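Local atomic coordinates of alpha-rhamnosidase (Dictyoglomus thermophilum, PDB entry 6I60), a protein that probably hydrolyses terminal non-reducing alpha-L-rhamnose residues from alpha-L-rhamnosides, including rhamnosylated natural flavonoids. Residues 74-88 and 102-116. Sequence-based numbering, arbitrary orientation.
Sequences SSSLETINDNIGDVW and YEGKELEPCKVYFWK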
loop_
_atom_site.group_PDB
_atom_site.type_symbol
_atom_site.label_atom_id
_atom_site.label_comp_id
_atom_site.label_asym_id
_atom_site.label_seq_id
_atom_site.Cartn_x
_atom_site.Cartn_y
_atom_site.Cartn_z
ATOM N N SER A 74 22.385 -20.673 -9.601
ATOM C CA SER A 74 22.628 -21.777 -10.511
ATOM C C SER A 74 21.391 -22.021 -11.367
ATOM O O SER A 74 20.320 -21.445 -11.145
ATOM C CB SER A 74 22.999 -23.059 -9.752
ATOM O OG SER A 74 24.162 -22.870 -8.966
ATOM N N SER A 75 21.550 -22.896 -12.360
ATOM C CA SER A 75 20.496 -23.193 -13.322
ATOM C C SER A 75 19.828 -24.540 -13.090
ATOM O O SER A 75 18.908 -24.895 -13.835
ATOM C CB SER A 75 21.055 -23.140 -14.749
ATOM O OG SER A 75 22.222 -23.933 -14.871
ATOM N N SER A 76 20.261 -25.303 -12.088
ATOM C CA SER A 76 19.651 -26.596 -11.816
ATOM C C SER A 76 19.871 -26.946 -10.352
ATOM O O SER A 76 20.734 -26.373 -9.680
ATOM C CB SER A 76 20.215 -27.688 -12.733
ATOM O OG SER A 76 21.190 -28.465 -12.064
ATOM N N LEU A 77 19.069 -27.896 -9.863
ATOM C CA LEU A 77 19.169 -28.302 -8.465
ATOM C C LEU A 77 20.428 -29.126 -8.219
ATOM O O LEU A 77 21.150 -28.899 -7.241
ATOM C CB LEU A 77 17.922 -29.084 -8.055
ATOM C CG LEU A 77 17.918 -29.646 -6.632
ATOM C CD1 LEU A 77 18.095 -28.527 -5.617
ATOM C CD2 LEU A 77 16.638 -30.426 -6.366
ATOM N N GLU A 78 20.703 -30.098 -9.094
ATOM C CA GLU A 78 21.942 -30.860 -8.982
ATOM C C GLU A 78 23.158 -29.952 -9.088
ATOM O O GLU A 78 24.192 -30.218 -8.464
ATOM C CB GLU A 78 21.987 -31.947 -10.061
ATOM C CG GLU A 78 23.252 -32.796 -10.060
ATOM C CD GLU A 78 24.243 -32.376 -11.130
ATOM O OE1 GLU A 78 25.363 -31.951 -10.773
ATOM O OE2 GLU A 78 23.904 -32.471 -12.329
ATOM N N THR A 79 23.044 -28.862 -9.847
ATOM C CA THR A 79 24.169 -27.958 -10.050
ATOM C C THR A 79 24.419 -27.080 -8.827
ATOM O O THR A 79 25.571 -26.904 -8.413
ATOM C CB THR A 79 23.921 -27.098 -11.294
ATOM O OG1 THR A 79 24.237 -27.853 -12.470
ATOM C CG2 THR A 79 24.765 -25.841 -11.267
ATOM N N ILE A 80 23.357 -26.531 -8.231
ATOM C CA ILE A 80 23.535 -25.643 -7.086
ATOM C C ILE A 80 24.033 -26.413 -5.872
ATOM O O ILE A 80 24.729 -25.853 -5.015
ATOM C CB ILE A 80 22.229 -24.885 -6.776
ATOM C CG1 ILE A 80 22.492 -23.779 -5.755
ATOM C CG2 ILE A 80 21.151 -25.827 -6.266
ATOM C CD1 ILE A 80 21.847 -22.475 -6.103
ATOM N N ASN A 81 23.712 -27.701 -5.777
ATOM C CA ASN A 81 24.157 -28.490 -4.635
ATOM C C ASN A 81 25.634 -28.851 -4.704
ATOM O O ASN A 81 26.088 -29.679 -3.904
ATOM C CB ASN A 81 23.308 -29.756 -4.517
ATOM C CG ASN A 81 21.882 -29.462 -4.087
ATOM O OD1 ASN A 81 21.622 -28.482 -3.387
ATOM N ND2 ASN A 81 20.951 -30.312 -4.504
ATOM N N ASP A 82 26.385 -28.256 -5.630
ATOM C CA ASP A 82 27.823 -28.462 -5.735
ATOM C C ASP A 82 28.616 -27.196 -5.436
ATOM O O ASP A 82 29.828 -27.167 -5.676
ATOM C CB ASP A 82 28.180 -28.991 -7.126
ATOM C CG ASP A 82 28.395 -30.491 -7.137
ATOM O OD1 ASP A 82 27.674 -31.190 -7.881
ATOM O OD2 ASP A 82 29.283 -30.971 -6.401
ATOM N N ASN A 83 27.960 -26.151 -4.923
ATOM C CA ASN A 83 28.623 -24.905 -4.526
ATOM C C ASN A 83 29.352 -24.251 -5.699
ATOM O O ASN A 83 30.435 -23.684 -5.539
ATOM C CB ASN A 83 29.582 -25.133 -3.353
ATOM C CG ASN A 83 29.003 -26.049 -2.292
ATOM O OD1 ASN A 83 28.006 -25.721 -1.650
ATOM N ND2 ASN A 83 29.629 -27.204 -2.100
ATOM N N ILE A 84 28.753 -24.319 -6.886
ATOM C CA ILE A 84 29.337 -23.728 -8.082
ATOM C C ILE A 84 28.433 -22.606 -8.579
ATOM O O ILE A 84 27.203 -22.690 -8.507
ATOM C CB ILE A 84 29.572 -24.774 -9.195
ATOM C CG1 ILE A 84 28.246 -25.241 -9.796
ATOM C CG2 ILE A 84 30.365 -25.955 -8.662
ATOM C CD1 ILE A 84 27.948 -24.606 -11.134
ATOM N N GLY A 85 29.057 -21.551 -9.091
ATOM C CA GLY A 85 28.309 -20.418 -9.597
ATOM C C GLY A 85 27.958 -20.559 -11.061
ATOM O O GLY A 85 28.619 -19.968 -11.921
ATOM N N ASP A 86 26.914 -21.337 -11.353
ATOM C CA ASP A 86 26.550 -21.606 -12.742
ATOM C C ASP A 86 26.221 -20.319 -13.485
ATOM O O ASP A 86 26.732 -20.075 -14.583
ATOM C CB ASP A 86 25.377 -22.583 -12.803
ATOM C CG ASP A 86 25.114 -23.086 -14.208
ATOM O OD1 ASP A 86 24.784 -24.279 -14.361
ATOM O OD2 ASP A 86 25.237 -22.288 -15.162
ATOM N N VAL A 87 25.371 -19.474 -12.909
ATOM C CA VAL A 87 25.065 -18.192 -13.525
ATOM C C VAL A 87 25.401 -16.998 -12.638
ATOM O O VAL A 87 25.429 -15.860 -13.142
ATOM C CB VAL A 87 23.590 -18.126 -13.975
ATOM C CG1 VAL A 87 23.206 -19.457 -14.662
ATOM C CG2 VAL A 87 22.675 -17.762 -12.830
ATOM N N TRP A 88 25.665 -17.189 -11.343
ATOM C CA TRP A 88 26.220 -16.122 -10.519
ATOM C C TRP A 88 26.999 -16.711 -9.352
ATOM O O TRP A 88 26.585 -17.708 -8.753
ATOM C CB TRP A 88 25.142 -15.176 -9.981
ATOM C CG TRP A 88 25.695 -13.811 -9.607
ATOM C CD1 TRP A 88 26.896 -13.283 -9.989
ATOM C CD2 TRP A 88 25.065 -12.812 -8.789
ATOM N NE1 TRP A 88 27.054 -12.023 -9.464
ATOM C CE2 TRP A 88 25.944 -11.710 -8.724
ATOM C CE3 TRP A 88 23.846 -12.742 -8.107
ATOM C CZ2 TRP A 88 25.641 -10.553 -8.004
ATOM C CZ3 TRP A 88 23.549 -11.593 -7.392
ATOM C CH2 TRP A 88 24.443 -10.515 -7.346
ATOM N N TYR A 102 20.978 -7.923 -8.407
ATOM C CA TYR A 102 21.524 -9.034 -9.175
ATOM C C TYR A 102 22.528 -8.538 -10.207
ATOM O O TYR A 102 22.296 -7.542 -10.898
ATOM C CB TYR A 102 20.392 -9.797 -9.863
ATOM C CG TYR A 102 20.852 -10.882 -10.809
ATOM C CD1 TYR A 102 21.321 -12.096 -10.328
ATOM C CD2 TYR A 102 20.805 -10.698 -12.186
ATOM C CE1 TYR A 102 21.737 -13.092 -11.188
ATOM C CE2 TYR A 102 21.220 -11.688 -13.054
ATOM C CZ TYR A 102 21.683 -12.884 -12.548
ATOM O OH TYR A 102 22.098 -13.880 -13.403
ATOM N N GLU A 103 23.656 -9.248 -10.309
ATOM C CA GLU A 103 24.729 -8.873 -11.223
ATOM C C GLU A 103 25.351 -10.097 -11.887
ATOM O O GLU A 103 26.547 -10.096 -12.197
ATOM C CB GLU A 103 25.817 -8.075 -10.499
ATOM C CG GLU A 103 25.457 -6.629 -10.202
ATOM C CD GLU A 103 26.556 -5.907 -9.443
ATOM O OE1 GLU A 103 27.130 -6.511 -8.512
ATOM O OE2 GLU A 103 26.850 -4.739 -9.777
ATOM N N GLY A 104 24.564 -11.144 -12.109
ATOM C CA GLY A 104 25.055 -12.381 -12.673
ATOM C C GLY A 104 24.842 -12.471 -14.170
ATOM O O GLY A 104 24.683 -11.464 -14.870
ATOM N N LYS A 105 24.849 -13.706 -14.668
ATOM C CA LYS A 105 24.609 -13.948 -16.083
ATOM C C LYS A 105 23.231 -13.427 -16.479
ATOM O O LYS A 105 22.283 -13.478 -15.691
ATOM C CB LYS A 105 24.726 -15.444 -16.384
ATOM C CG LYS A 105 24.442 -15.825 -17.828
ATOM C CD LYS A 105 25.453 -16.835 -18.351
ATOM C CE LYS A 105 24.860 -17.670 -19.474
ATOM N NZ LYS A 105 25.893 -18.488 -20.166
ATOM N N GLU A 106 23.132 -12.907 -17.701
ATOM C CA GLU A 106 21.868 -12.375 -18.197
ATOM C C GLU A 106 20.783 -13.442 -18.131
ATOM O O GLU A 106 20.906 -14.508 -18.744
ATOM C CB GLU A 106 22.035 -11.868 -19.629
ATOM C CG GLU A 106 20.736 -11.735 -20.405
ATOM C CD GLU A 106 20.264 -10.299 -20.511
ATOM O OE1 GLU A 106 19.158 -10.071 -21.044
ATOM O OE2 GLU A 106 21.001 -9.397 -20.061
ATOM N N LEU A 107 19.726 -13.157 -17.374
ATOM C CA LEU A 107 18.644 -14.112 -17.205
ATOM C C LEU A 107 17.872 -14.287 -18.509
ATOM O O LEU A 107 17.869 -13.418 -19.385
ATOM C CB LEU A 107 17.705 -13.661 -16.086
ATOM C CG LEU A 107 18.371 -13.446 -14.726
ATOM C CD1 LEU A 107 17.397 -12.813 -13.746
ATOM C CD2 LEU A 107 18.920 -14.759 -14.182
ATOM N N GLU A 108 17.212 -15.434 -18.629
ATOM C CA GLU A 108 16.496 -15.807 -19.837
ATOM C C GLU A 108 15.047 -16.133 -19.506
ATOM O O GLU A 108 14.740 -16.534 -18.378
ATOM C CB GLU A 108 17.167 -17.009 -20.517
ATOM C CG GLU A 108 18.345 -16.623 -21.402
ATOM C CD GLU A 108 19.322 -17.763 -21.613
ATOM O OE1 GLU A 108 19.666 -18.043 -22.781
ATOM O OE2 GLU A 108 19.743 -18.377 -20.611
ATOM N N PRO A 109 14.138 -15.967 -20.466
ATOM C CA PRO A 109 12.711 -16.132 -20.162
ATOM C C PRO A 109 12.344 -17.575 -19.849
ATOM O O PRO A 109 12.942 -18.524 -20.363
ATOM C CB PRO A 109 12.013 -15.654 -21.442
ATOM C CG PRO A 109 13.052 -14.899 -22.207
ATOM C CD PRO A 109 14.358 -15.520 -21.850
ATOM N N CYS A 110 11.342 -17.724 -18.979
ATOM C CA CYS A 110 10.715 -19.003 -18.646
ATOM C C CYS A 110 11.668 -19.978 -17.960
ATOM O O CYS A 110 11.366 -21.170 -17.859
ATOM C CB CYS A 110 10.101 -19.658 -19.888
ATOM S SG CYS A 110 8.990 -18.577 -20.810
ATOM N N LYS A 111 12.810 -19.505 -17.473
ATOM C CA LYS A 111 13.771 -20.359 -16.792
ATOM C C LYS A 111 13.617 -20.223 -15.283
ATOM O O LYS A 111 13.351 -19.133 -14.770
ATOM C CB LYS A 111 15.203 -20.016 -17.210
ATOM C CG LYS A 111 15.581 -20.520 -18.597
ATOM C CD LYS A 111 16.893 -21.292 -18.572
ATOM C CE LYS A 111 17.616 -21.202 -19.910
ATOM N NZ LYS A 111 16.669 -21.160 -21.058
ATOM N N VAL A 112 13.778 -21.341 -14.579
ATOM C CA VAL A 112 13.739 -21.375 -13.121
ATOM C C VAL A 112 15.170 -21.396 -12.607
ATOM O O VAL A 112 15.993 -22.197 -13.072
ATOM C CB VAL A 112 12.945 -22.592 -12.612
ATOM C CG1 VAL A 112 13.364 -22.965 -11.193
ATOM C CG2 VAL A 112 11.453 -22.313 -12.668
ATOM N N TYR A 113 15.475 -20.516 -11.658
ATOM C CA TYR A 113 16.801 -20.431 -11.071
ATOM C C TYR A 113 16.747 -20.784 -9.590
ATOM O O TYR A 113 15.688 -20.761 -8.958
ATOM C CB TYR A 113 17.401 -19.031 -11.254
ATOM C CG TYR A 113 17.519 -18.604 -12.697
ATOM C CD1 TYR A 113 16.459 -17.986 -13.350
ATOM C CD2 TYR A 113 18.690 -18.820 -13.410
ATOM C CE1 TYR A 113 16.563 -17.596 -14.673
ATOM C CE2 TYR A 113 18.804 -18.433 -14.732
ATOM C CZ TYR A 113 17.738 -17.822 -15.359
ATOM O OH TYR A 113 17.855 -17.437 -16.676
ATOM N N PHE A 114 17.915 -21.115 -9.045
ATOM C CA PHE A 114 18.069 -21.479 -7.646
ATOM C C PHE A 114 19.169 -20.624 -7.035
ATOM O O PHE A 114 20.112 -20.223 -7.725
ATOM C CB PHE A 114 18.409 -22.970 -7.484
ATOM C CG PHE A 114 17.515 -23.888 -8.274
ATOM C CD1 PHE A 114 17.745 -24.118 -9.622
ATOM C CD2 PHE A 114 16.445 -24.527 -7.667
ATOM C CE1 PHE A 114 16.922 -24.956 -10.349
ATOM C CE2 PHE A 114 15.620 -25.371 -8.389
ATOM C CZ PHE A 114 15.860 -25.585 -9.731
ATOM N N TRP A 115 19.049 -20.342 -5.739
ATOM C CA TRP A 115 20.057 -19.515 -5.090
ATOM C C TRP A 115 20.101 -19.795 -3.595
ATOM O O TRP A 115 19.060 -19.954 -2.953
ATOM C CB TRP A 115 19.811 -18.021 -5.348
ATOM C CG TRP A 115 18.610 -17.435 -4.657
ATOM C CD1 TRP A 115 17.299 -17.744 -4.882
ATOM C CD2 TRP A 115 18.614 -16.416 -3.648
ATOM N NE1 TRP A 115 16.488 -16.986 -4.068
ATOM C CE2 TRP A 115 17.272 -16.164 -3.301
ATOM C CE3 TRP A 115 19.624 -15.696 -2.998
ATOM C CZ2 TRP A 115 16.913 -15.225 -2.335
ATOM C CZ3 TRP A 115 19.266 -14.763 -2.041
ATOM C CH2 TRP A 115 17.922 -14.536 -1.720
ATOM N N LYS A 116 21.317 -19.863 -3.061
ATOM C CA LYS A 116 21.589 -19.918 -1.633
ATOM C C LYS A 116 22.505 -18.757 -1.264
ATOM O O LYS A 116 22.986 -18.022 -2.130
ATOM C CB LYS A 116 22.227 -21.255 -1.236
ATOM C CG LYS A 116 22.001 -22.379 -2.232
ATOM C CD LYS A 116 23.039 -23.480 -2.073
ATOM C CE LYS A 116 24.385 -23.055 -2.639
ATOM N NZ LYS A 116 25.407 -24.133 -2.510
#
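Trp88 lies against the 102-105 backbone, and its side chain illustrates how an indole can pack on main chain. CB, with CG anti to the backbone N (chi1 -157°), sits beside Gly104 CA. The five-membered ring receives that CA over its face, a CH-pi contact 3.5 Å from CA to the ring centroid; NE1 lies near Glu103 O at too poor an angle for a hydrogen bond. CE3 meets Tyr102 CD1 at 3.4 Å in an offset edge-to-face pair, the tyrosine edge toward the indole face, planes 74° apart. CZ3 lies by Tyr102 CA; at the far rim, CZ2 and CH2 lie under Glu103 N, CZ2 also meeting Glu103 CB. Val87 O accepts from Lys105 N (2.7 Å) nearly straight on, tying the loop to the classic bulge of Val87 and Trp88 opposite Val73.

Ser74 and Phe114 exchange two backbone hydrogen bonds as an antiparallel pair. The Phe114 ring has Leu77 N over one face and Ser76 CA 3.5 Å from CE1. Ile80 CD1 packs on Phe114 CB, while Lys116 NZ donates to Ile80 O (3.1 Å). In this immunoglobulin-like domain, such bonds and packing join helix 77-80 to strand 112-120, and outermost strand 88-89 to the 102-105 loop.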